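PDB 4M88: extracellular ligand-binding receptor from Verminephrobacter eiseniae, which probably binds an amino acid or similar small solute outside the cytoplasmic membrane and presents it to an ABC transporter. Local coordinates for residues Pro12-Leu17 against Glu50-Phe55; Leu75-Gly80 against Val100-Pro105. All coordinates share one frame; numbering follows the deposited sequence.

Contact 1 (Pro12-Leu17 against Glu50-Phe55); sequences PFTGPL and EADDRF
Thr14 and Asp52 carry the polar part of this contact, their side chains crossing at about a right angle. Thr14 OG1 donates to Asp52 OD2 over a very short 2.5 Å, and Thr14 N donates to Asp52 OD1 at 3.2 Å. The second bond reaches OD1 from above the carboxylate plane; Arg54 N meets the same oxygen from the opposite face at 2.8 Å, closing an Asx turn. Asp52 has CG anti to its backbone N (chi1 179°), which carries CG out from the end of the strand to the Thr14 side. An aspartate suits this place because its short carboxylate offers two acceptors close to the backbone. The next residue repeats the turn: Asp53 OD1 accepts from Phe55 N, while its carboxylate lies alongside the Pro12 ring, with OD1 3.3 Å from Pro12 CA.

Phe13 turns its ring edge to the strand, with CE2 3.5 Å from Ala51 O; the slightly positive C-H rim suits a carbonyl oxygen.

The apolar cluster gathers round Phe55. Leu17 CD1 sits over one ring face, 4.2 Å from the centroid, in a CH-pi contact; Pro16 CG approaches Phe55 CD2 to 3.5 Å; and Pro12 CB rests against Phe55 CB.

Thus the loop leading from strand 4-11 into helix 18-37 is tied to the end of strand 45-52, in one lobe of a periplasmic-binding-protein fold. Asp52 takes two donors from Thr14 and one from Arg54 N; these N-H and O-H groups would probably stabilise its charge, and the Thr14 bonds hold the two segments together.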
loop_
_atom_site.group_PDB
_atom_site.type_symbol
_atom_site.label_atom_id
_atom_site.label_comp_id
_atom_site.label_asym_id
_atom_site.label_seq_id
_atom_site.Cartn_x
_atom_site.Cartn_y
_atom_site.Cartn_z
ATOM N N PRO A 12 1.189 -7.866 10.221
ATOM C CA PRO A 12 0.002 -8.428 10.858
ATOM C C PRO A 12 -0.303 -9.828 10.322
ATOM O O PRO A 12 -1.312 -10.028 9.633
ATOM C CB PRO A 12 -1.097 -7.433 10.465
ATOM C CG PRO A 12 -0.634 -6.892 9.128
ATOM C CD PRO A 12 0.867 -6.857 9.194
ATOM N N PHE A 13 0.563 -10.790 10.633
ATOM C CA PHE A 13 0.430 -12.138 10.073
ATOM C C PHE A 13 -0.762 -12.928 10.619
ATOM O O PHE A 13 -1.281 -13.826 9.948
ATOM C CB PHE A 13 1.735 -12.914 10.241
ATOM C CG PHE A 13 2.869 -12.320 9.467
ATOM C CD1 PHE A 13 2.854 -12.349 8.075
ATOM C CD2 PHE A 13 3.937 -11.714 10.116
ATOM C CE1 PHE A 13 3.889 -11.792 7.339
ATOM C CE2 PHE A 13 4.983 -11.158 9.381
ATOM C CZ PHE A 13 4.958 -11.204 7.993
ATOM N N THR A 14 -1.203 -12.598 11.823
ATOM C CA THR A 14 -2.458 -13.142 12.320
ATOM C C THR A 14 -3.474 -12.012 12.462
ATOM O O THR A 14 -3.103 -10.868 12.735
ATOM C CB THR A 14 -2.268 -13.892 13.660
ATOM O OG1 THR A 14 -1.638 -13.026 14.607
ATOM C CG2 THR A 14 -1.382 -15.096 13.458
ATOM N N GLY A 15 -4.747 -12.321 12.251
ATOM C CA GLY A 15 -5.783 -11.313 12.337
ATOM C C GLY A 15 -6.362 -10.990 10.977
ATOM O O GLY A 15 -6.119 -11.709 10.014
ATOM N N PRO A 16 -7.119 -9.889 10.888
ATOM C CA PRO A 16 -7.935 -9.609 9.701
ATOM C C PRO A 16 -7.123 -9.245 8.468
ATOM O O PRO A 16 -7.685 -9.228 7.373
ATOM C CB PRO A 16 -8.814 -8.432 10.143
ATOM C CG PRO A 16 -8.079 -7.793 11.254
ATOM C CD PRO A 16 -7.330 -8.896 11.955
ATOM N N LEU A 17 -5.838 -8.946 8.629
ATOM C CA LEU A 17 -4.995 -8.659 7.471
ATOM C C LEU A 17 -4.039 -9.798 7.129
ATOM O O LEU A 17 -3.087 -9.598 6.381
ATOM C CB LEU A 17 -4.187 -7.377 7.678
ATOM C CG LEU A 17 -4.783 -6.104 7.092
ATOM C CD1 LEU A 17 -6.112 -5.855 7.718
ATOM C CD2 LEU A 17 -3.859 -4.926 7.352
ATOM N N GLU A 50 10.932 -12.644 10.350
ATOM C CA GLU A 50 9.569 -12.148 10.393
ATOM C C GLU A 50 9.100 -12.105 11.822
ATOM O O GLU A 50 9.571 -12.870 12.673
ATOM C CB GLU A 50 8.645 -13.061 9.582
ATOM C CG GLU A 50 8.963 -13.088 8.098
ATOM C CD GLU A 50 9.196 -14.488 7.567
ATOM O OE1 GLU A 50 9.457 -15.407 8.373
ATOM O OE2 GLU A 50 9.124 -14.665 6.336
ATOM N N ALA A 51 8.150 -11.223 12.094
ATOM C CA ALA A 51 7.590 -11.133 13.427
ATOM C C ALA A 51 6.154 -10.673 13.266
ATOM O O ALA A 51 5.873 -9.806 12.440
ATOM C CB ALA A 51 8.384 -10.152 14.276
ATOM N N ASP A 52 5.256 -11.263 14.048
ATOM C CA ASP A 52 3.824 -10.988 13.942
ATOM C C ASP A 52 3.395 -9.929 14.954
ATOM O O ASP A 52 3.548 -10.134 16.161
ATOM C CB ASP A 52 3.056 -12.299 14.174
ATOM C CG ASP A 52 1.548 -12.139 14.103
ATOM O OD1 ASP A 52 1.052 -11.145 13.534
ATOM O OD2 ASP A 52 0.849 -13.043 14.616
ATOM N N ASP A 53 2.861 -8.803 14.466
ATOM C CA ASP A 53 2.365 -7.743 15.351
ATOM C C ASP A 53 0.878 -7.893 15.642
ATOM O O ASP A 53 0.309 -7.134 16.439
ATOM C CB ASP A 53 2.701 -6.332 14.802
ATOM C CG ASP A 53 1.979 -5.996 13.477
ATOM O OD1 ASP A 53 0.781 -6.336 13.315
ATOM O OD2 ASP A 53 2.615 -5.359 12.588
ATOM N N ARG A 54 0.254 -8.884 14.999
ATOM C CA ARG A 54 -1.136 -9.254 15.284
ATOM C C ARG A 54 -2.138 -8.132 14.997
ATOM O O ARG A 54 -3.197 -8.067 15.625
ATOM C CB ARG A 54 -1.299 -9.734 16.736
ATOM C CG ARG A 54 -0.310 -10.809 17.155
ATOM C CD ARG A 54 -0.580 -11.310 18.569
ATOM N NE ARG A 54 -0.516 -10.247 19.573
ATOM C CZ ARG A 54 0.613 -9.760 20.087
ATOM N NH1 ARG A 54 1.793 -10.223 19.682
ATOM N NH2 ARG A 54 0.561 -8.799 21.006
ATOM N N PHE A 55 -1.802 -7.258 14.053
ATOM C CA PHE A 55 -2.652 -6.114 13.708
ATOM C C PHE A 55 -2.977 -5.225 14.906
ATOM O O PHE A 55 -4.128 -4.828 15.096
ATOM C CB PHE A 55 -3.954 -6.571 13.041
ATOM C CG PHE A 55 -4.645 -5.482 12.267
ATOM C CD1 PHE A 55 -3.925 -4.675 11.395
ATOM C CD2 PHE A 55 -6.009 -5.275 12.404
ATOM C CE1 PHE A 55 -4.551 -3.672 10.677
ATOM C CE2 PHE A 55 -6.647 -4.274 11.683
ATOM C CZ PHE A 55 -5.913 -3.472 10.817
#

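Contact 2 (Leu75-Gly80 against Val100-Pro105); sequences LISPMG and VVNGVP
Leu75 and Val100 pair as parallel neighbours, as do Ile76 and Val101, in a beta-alpha-beta crossover whose connection runs through helix 81-89. Val101 N donates to Leu75 O at 2.9 Å, almost straight at 171°, and Ser77 N returns a bond to Val101 O at 2.7 Å. The regular pairing is then interrupted at Ser77-Pro78, across from Asn102, where Ser77 and Asn102 both have positive phi. Pro78 has no N-H to give, and its CD lies 3.1 Å from Asn102 O; that buried oxygen has no hydrogen-bond partner in the model, though Ser77 CA offers it a weaker C-H...O contact. Further on the pairing resumes: Val104 N reaches Pro78 O at 2.9 Å and Gly80 N reaches Val104 O at 2.8 Å.

The amide of Asn102 is fully employed. Its ND2 donates to Ser77 OG at 3.2 Å, with the hydroxyl tilted 23° out of the amide plane, and also to Glu290 of helix 286-303, while OD1 accepts from the backbone N of both Val121 and Arg122. An alanine here would probably leave Ser77 OG and the Glu290 carboxylate without this donor, and the two backbone N-H groups without their shared acceptor.

Beta-branched Val100 and Val101 suit strand positions inside a sheet packed between helices such as 18-37 and 81-89. Val100 CG1 lies against CD and CG of the Pro78 ring. Gly80, at the N-cap position of helix 81-89, has backbone angles at which a CB would press on the carbonyl oxygen of Met79. The selenomethionine side chain of Met79 runs beside that of Val104, in the same direction, and its bend at chi3 puts CE 3.8 Å from Val104 CG1.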
loop_
_atom_site.group_PDB
_atom_site.type_symbol
_atom_site.label_atom_id
_atom_site.label_comp_id
_atom_site.label_asym_id
_atom_site.label_seq_id
_atom_site.Cartn_x
_atom_site.Cartn_y
_atom_site.Cartn_z
ATOM N N LEU A 75 13.761 -2.574 8.041
ATOM C CA LEU A 75 12.471 -3.217 8.220
ATOM C C LEU A 75 11.685 -2.916 6.959
ATOM O O LEU A 75 11.643 -1.771 6.508
ATOM C CB LEU A 75 11.753 -2.645 9.446
ATOM C CG LEU A 75 12.451 -2.955 10.767
ATOM C CD1 LEU A 75 11.735 -2.276 11.932
ATOM C CD2 LEU A 75 12.533 -4.468 11.011
ATOM N N ILE A 76 11.083 -3.946 6.379
ATOM C CA ILE A 76 10.464 -3.799 5.070
ATOM C C ILE A 76 8.959 -3.739 5.191
ATOM O O ILE A 76 8.344 -4.661 5.727
ATOM C CB ILE A 76 10.815 -4.961 4.123
ATOM C CG1 ILE A 76 12.324 -5.184 4.060
ATOM C CG2 ILE A 76 10.226 -4.693 2.716
ATOM C CD1 ILE A 76 13.082 -3.980 3.560
ATOM N N SER A 77 8.385 -2.637 4.707
ATOM C CA SER A 77 6.934 -2.479 4.534
ATOM C C SER A 77 6.067 -2.935 5.723
ATOM O O SER A 77 5.257 -3.854 5.585
ATOM C CB SER A 77 6.481 -3.172 3.240
ATOM O OG SER A 77 5.214 -2.691 2.833
ATOM N N PRO A 78 6.233 -2.292 6.895
ATOM C CA PRO A 78 5.247 -2.561 7.948
ATOM C C PRO A 78 3.850 -2.198 7.465
ATOM O O PRO A 78 3.677 -1.265 6.670
ATOM C CB PRO A 78 5.682 -1.649 9.100
ATOM C CG PRO A 78 6.505 -0.555 8.436
ATOM C CD PRO A 78 7.206 -1.258 7.293
HETATM N N MSE A 79 2.872 -2.953 7.949
HETATM C CA MSE A 79 1.492 -2.832 7.511
HETATM C C MSE A 79 0.559 -2.739 8.718
HETATM O O MSE A 79 0.633 -3.557 9.640
HETATM C CB MSE A 79 1.120 -4.037 6.648
HETATM C CG MSE A 79 -0.365 -4.201 6.426
HETATM SE SE MSE A 79 -0.694 -5.765 5.289
HETATM C CE MSE A 79 -0.649 -4.825 3.597
ATOM N N GLY A 80 -0.311 -1.732 8.708
ATOM C CA GLY A 80 -1.279 -1.545 9.771
ATOM C C GLY A 80 -1.213 -0.132 10.304
ATOM O O GLY A 80 -0.140 0.327 10.714
ATOM N N VAL A 100 13.333 2.189 7.695
ATOM C CA VAL A 100 12.071 1.510 7.424
ATOM C C VAL A 100 11.708 1.831 5.989
ATOM O O VAL A 100 11.626 2.997 5.615
ATOM C CB VAL A 100 10.936 1.987 8.349
ATOM C CG1 VAL A 100 9.654 1.224 8.028
ATOM C CG2 VAL A 100 11.306 1.778 9.814
ATOM N N VAL A 101 11.544 0.800 5.173
ATOM C CA VAL A 101 11.341 1.006 3.745
ATOM C C VAL A 101 9.926 0.610 3.386
ATOM O O VAL A 101 9.561 -0.573 3.442
ATOM C CB VAL A 101 12.363 0.238 2.892
ATOM C CG1 VAL A 101 12.051 0.396 1.407
ATOM C CG2 VAL A 101 13.772 0.735 3.193
ATOM N N ASN A 102 9.148 1.633 3.042
ATOM C CA ASN A 102 7.720 1.535 2.750
ATOM C C ASN A 102 6.869 1.376 4.006
ATOM O O ASN A 102 7.345 0.921 5.056
ATOM C CB ASN A 102 7.396 0.446 1.719
ATOM C CG ASN A 102 6.119 0.747 0.944
ATOM O OD1 ASN A 102 5.892 1.891 0.527
ATOM N ND2 ASN A 102 5.267 -0.262 0.773
ATOM N N GLY A 103 5.613 1.779 3.888
ATOM C CA GLY A 103 4.648 1.654 4.962
ATOM C C GLY A 103 3.285 1.561 4.312
ATOM O O GLY A 103 3.026 2.237 3.308
ATOM N N VAL A 104 2.436 0.692 4.857
ATOM C CA VAL A 104 1.057 0.544 4.401
ATOM C C VAL A 104 0.161 0.701 5.619
ATOM O O VAL A 104 0.341 -0.009 6.604
ATOM C CB VAL A 104 0.816 -0.862 3.836
ATOM C CG1 VAL A 104 -0.652 -1.046 3.417
ATOM C CG2 VAL A 104 1.757 -1.134 2.683
ATOM N N PRO A 105 -0.836 1.599 5.559
ATOM C CA PRO A 105 -1.272 2.408 4.423
ATOM C C PRO A 105 -0.449 3.672 4.275
ATOM O O PRO A 105 0.265 4.062 5.207
ATOM C CB PRO A 105 -2.694 2.801 4.826
ATOM C CG PRO A 105 -2.612 2.940 6.310
ATOM C CD PRO A 105 -1.666 1.840 6.755
#

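Overall arrangement
From the N terminus, strand 4-11 runs into Pro12-Leu17, helix 18-37 carries the chain back, and strand 45-52 returns to close contact 1. Only after helix 57-68 does contact 2 open at Leu75, closing at Val100-Pro105 once helix 81-89 has been passed. The two closures therefore follow in series, neither nested nor crossed. Both belong to one five-stranded parallel sheet, where strand 4-11 stands between 45-52 and 74-76, with 99-101 next. Their centres lie 13 Å apart, yet they touch, mainly at Met79, where Leu17 CD2 is 3.7 Å from Met79 CG; Phe55 also packs on Gly80. Together they join the loops leaving four adjacent strands at the sheet's C-terminal edge.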